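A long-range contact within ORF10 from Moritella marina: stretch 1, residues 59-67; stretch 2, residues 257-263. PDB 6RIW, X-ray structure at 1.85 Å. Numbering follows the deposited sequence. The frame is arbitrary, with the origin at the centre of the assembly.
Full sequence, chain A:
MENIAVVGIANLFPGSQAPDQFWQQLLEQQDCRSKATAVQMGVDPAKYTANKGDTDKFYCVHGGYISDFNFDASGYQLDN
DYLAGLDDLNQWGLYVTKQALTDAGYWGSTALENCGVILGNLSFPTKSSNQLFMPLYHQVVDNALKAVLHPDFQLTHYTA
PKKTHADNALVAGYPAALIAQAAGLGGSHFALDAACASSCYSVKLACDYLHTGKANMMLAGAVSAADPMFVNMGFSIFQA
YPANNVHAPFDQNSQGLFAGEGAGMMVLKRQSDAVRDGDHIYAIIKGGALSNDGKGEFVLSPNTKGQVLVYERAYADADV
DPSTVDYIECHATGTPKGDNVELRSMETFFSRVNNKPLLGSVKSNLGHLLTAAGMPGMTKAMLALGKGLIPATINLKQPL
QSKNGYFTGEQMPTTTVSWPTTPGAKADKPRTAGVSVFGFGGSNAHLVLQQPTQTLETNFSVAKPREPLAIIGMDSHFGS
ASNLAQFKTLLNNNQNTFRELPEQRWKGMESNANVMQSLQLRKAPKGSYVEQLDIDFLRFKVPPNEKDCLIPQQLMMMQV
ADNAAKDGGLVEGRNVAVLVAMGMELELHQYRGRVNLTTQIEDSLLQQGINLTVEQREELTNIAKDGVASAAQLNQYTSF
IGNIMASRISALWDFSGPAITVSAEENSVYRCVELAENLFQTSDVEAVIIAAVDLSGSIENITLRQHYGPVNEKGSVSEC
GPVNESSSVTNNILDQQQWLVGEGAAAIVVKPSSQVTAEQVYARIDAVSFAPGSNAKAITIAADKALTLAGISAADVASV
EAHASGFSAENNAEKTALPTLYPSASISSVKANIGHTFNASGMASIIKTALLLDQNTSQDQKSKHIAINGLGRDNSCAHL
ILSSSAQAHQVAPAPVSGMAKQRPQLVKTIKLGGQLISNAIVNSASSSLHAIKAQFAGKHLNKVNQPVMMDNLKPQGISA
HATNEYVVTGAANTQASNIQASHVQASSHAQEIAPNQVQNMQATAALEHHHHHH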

# COMPACT_ATOMS: atom_id res chain seq x y z
N TYR A 59 -9.05 20.91 11.25
CA TYR A 59 -9.48 21.55 12.49
C TYR A 59 -8.75 21.00 13.71
O TYR A 59 -9.15 21.28 14.84
CB TYR A 59 -11.00 21.46 12.68
CG TYR A 59 -11.58 20.07 12.90
CD1 TYR A 59 -11.84 19.60 14.19
CD2 TYR A 59 -11.93 19.26 11.83
CE1 TYR A 59 -12.40 18.35 14.39
CE2 TYR A 59 -12.50 18.02 12.02
CZ TYR A 59 -12.72 17.56 13.30
OH TYR A 59 -13.28 16.32 13.47
N CYS A 60 -7.69 20.22 13.50
CA CYS A 60 -6.88 19.70 14.59
C CYS A 60 -5.45 19.53 14.07
O CYS A 60 -5.26 19.04 12.96
CB CYS A 60 -7.45 18.36 15.08
SG CYS A 60 -6.48 17.52 16.38
N VAL A 61 -4.47 19.97 14.86
CA VAL A 61 -3.06 19.79 14.51
C VAL A 61 -2.33 18.85 15.47
O VAL A 61 -1.13 18.62 15.30
CB VAL A 61 -2.31 21.13 14.40
CG1 VAL A 61 -2.87 21.97 13.26
CG2 VAL A 61 -2.35 21.88 15.71
N HIS A 62 -3.03 18.29 16.46
CA HIS A 62 -2.42 17.37 17.41
C HIS A 62 -2.19 16.01 16.77
O HIS A 62 -3.02 15.52 15.99
CB HIS A 62 -3.30 17.22 18.65
CG HIS A 62 -3.23 18.39 19.58
ND1 HIS A 62 -4.07 19.48 19.49
CD2 HIS A 62 -2.40 18.65 20.62
CE1 HIS A 62 -3.76 20.36 20.42
NE2 HIS A 62 -2.75 19.88 21.12
N GLY A 63 -1.07 15.39 17.12
CA GLY A 63 -0.76 14.05 16.64
C GLY A 63 0.46 13.50 17.35
O GLY A 63 1.03 14.15 18.23
N GLY A 64 0.84 12.29 16.95
CA GLY A 64 2.07 11.71 17.44
C GLY A 64 3.12 11.81 16.36
O GLY A 64 3.01 11.13 15.35
N TYR A 65 4.12 12.68 16.53
CA TYR A 65 5.09 12.93 15.47
C TYR A 65 6.48 12.49 15.90
O TYR A 65 6.78 12.36 17.09
CB TYR A 65 5.11 14.41 15.07
CG TYR A 65 3.75 14.84 14.60
CD1 TYR A 65 3.23 14.35 13.41
CD2 TYR A 65 2.97 15.69 15.38
CE1 TYR A 65 1.97 14.73 12.99
CE2 TYR A 65 1.72 16.08 14.97
CZ TYR A 65 1.22 15.60 13.77
OH TYR A 65 -0.04 15.98 13.36
N ILE A 66 7.30 12.22 14.89
CA ILE A 66 8.70 11.85 15.07
C ILE A 66 9.49 13.15 15.01
O ILE A 66 9.60 13.76 13.94
CB ILE A 66 9.19 10.87 14.00
CG1 ILE A 66 8.36 9.59 13.99
CG2 ILE A 66 10.69 10.55 14.18
CD1 ILE A 66 8.23 8.94 15.38
N SER A 67 10.04 13.58 16.14
CA SER A 67 10.79 14.82 16.22
C SER A 67 12.27 14.53 16.42
O SER A 67 12.63 13.60 17.15
CB SER A 67 10.28 15.70 17.36
OG SER A 67 8.90 16.00 17.16
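Stretch 2, residues 257-263: LFAGEGA

Stretch 2 runs alongside stretch 1 in the same direction, the end-to-end vectors of the touching parts (CA 60 to 66 and CA 258 to 262) lying 18° apart, so the two segments run parallel, stretch 1 being extended from His 62 (-76/142) to Ile 66 (-92/110) after a break at Val 61 (-114/2), although touching residues are at least 195 positions apart in sequence. The contact buries 433 Å², summed over both sides. Almost all of stretch 2 has extended phi/psi values, from Phe 258 (-112/140) to Ala 263 (-157/156); the exception is Gly 262 (145/-164), whose angles would jam a CB against the carbonyl oxygen of the preceding residue and so call for glycine.

The backbones come closest where Gly 64 faces Gly 260, with CA of Gly 64 4.1 Å from CA of Gly 260. This is a parallel bridge, and its two hydrogen bonds both belong to Gly 64: its N donates to O of Ala 259 (2.8 Å, 157° at the hydrogen), and its O accepts from N of Glu 261 (3.0 Å, a more bent 137°). Both N and O of Gly 64 are thereby satisfied by stretch 2. The same O of Gly 64 also receives a CA-H...O contact from CA of Gly 260 at 3.1 Å. An ideal CB on Gly 260 would lie a tight 3.2 Å from O of Gly 64; one on Gly 63 would clash with O of Ala 259 at 2.8 Å and, within its own stretch, with OH of Tyr 65 at 2.6 Å.

One step earlier the strands are too far apart for a direct bond, O of His 62 standing 4.5 Å from N of Ala 259. A water bridges the gap, donating to O of His 62 (2.8 Å) and accepting from N of Ala 259 (3.0 Å), so both backbone atoms find a partner.

Beyond the glycine pair, a side chain takes over from the backbone. CB of Glu 261 points sideways, but with chi1 p and chi2 t its carboxylate reaches stretch 1, where OE2 accepts a nearly straight hydrogen bond from N of Ile 66 (3.0 Å, 176°). OE2 also lies 3.7 Å from CB of Tyr 65, and CD of Glu 261 sits at the edge of the tyrosine ring, near its plane. O of Glu 261, by contrast, is buried by the contact without a partner in the model. Farther along, CG1 of Ile 66 rests 4.0 Å from CA of Gly 262.

At the other end Phe 258 (chi1 m) points toward stretch 1. CB of His 62 lies over its ring face, 3.5 Å from the centroid of the Phe 258 ring and 6° off the normal, a CH-pi contact. The histidine and phenylalanine rings are near parallel (20°) but slid apart, with centroids 5.3 Å from each other. SG of Cys 60 approaches CE1 of Phe 258 obliquely at 3.4 Å, and also accepts a weak hydrogen bond from N of His 62 (3.5 Å).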

# COMPACT_ATOMS: atom_id res chain seq x y z
N LEU A 257 -9.95 10.72 17.58
CA LEU A 257 -8.57 10.28 17.65
C LEU A 257 -7.64 11.41 17.22
O LEU A 257 -8.05 12.39 16.58
CB LEU A 257 -8.33 9.04 16.76
CG LEU A 257 -8.66 9.15 15.26
CD1 LEU A 257 -7.55 9.83 14.42
CD2 LEU A 257 -8.93 7.76 14.69
N PHE A 258 -6.37 11.25 17.57
CA PHE A 258 -5.25 11.94 16.94
C PHE A 258 -4.43 10.90 16.18
O PHE A 258 -4.24 9.78 16.66
CB PHE A 258 -4.34 12.64 17.95
CG PHE A 258 -5.02 13.70 18.79
CD1 PHE A 258 -6.08 14.44 18.29
CD2 PHE A 258 -4.56 13.96 20.07
CE1 PHE A 258 -6.69 15.44 19.08
CE2 PHE A 258 -5.15 14.96 20.86
CZ PHE A 258 -6.22 15.68 20.37
N ALA A 259 -3.97 11.27 14.99
CA ALA A 259 -3.17 10.38 14.16
C ALA A 259 -1.69 10.52 14.50
O ALA A 259 -1.29 11.33 15.33
CB ALA A 259 -3.43 10.67 12.68
N GLY A 260 -0.84 9.71 13.86
CA GLY A 260 0.56 9.65 14.24
C GLY A 260 1.38 8.99 13.14
O GLY A 260 0.86 8.54 12.12
N GLU A 261 2.69 8.95 13.38
CA GLU A 261 3.63 8.43 12.41
C GLU A 261 4.73 7.68 13.15
O GLU A 261 4.86 7.78 14.38
CB GLU A 261 4.21 9.57 11.56
CG GLU A 261 4.73 10.71 12.40
CD GLU A 261 5.35 11.85 11.59
OE1 GLU A 261 4.95 12.06 10.42
OE2 GLU A 261 6.26 12.53 12.12
N GLY A 262 5.50 6.89 12.41
CA GLY A 262 6.62 6.17 12.99
C GLY A 262 6.78 4.83 12.30
O GLY A 262 6.22 4.59 11.24
N ALA A 263 7.55 3.95 12.96
CA ALA A 263 7.91 2.67 12.36
C ALA A 263 8.27 1.68 13.45
O ALA A 263 8.66 2.06 14.56
CB ALA A 263 9.08 2.80 11.38
O HOH W 1 -3.28 13.94 13.69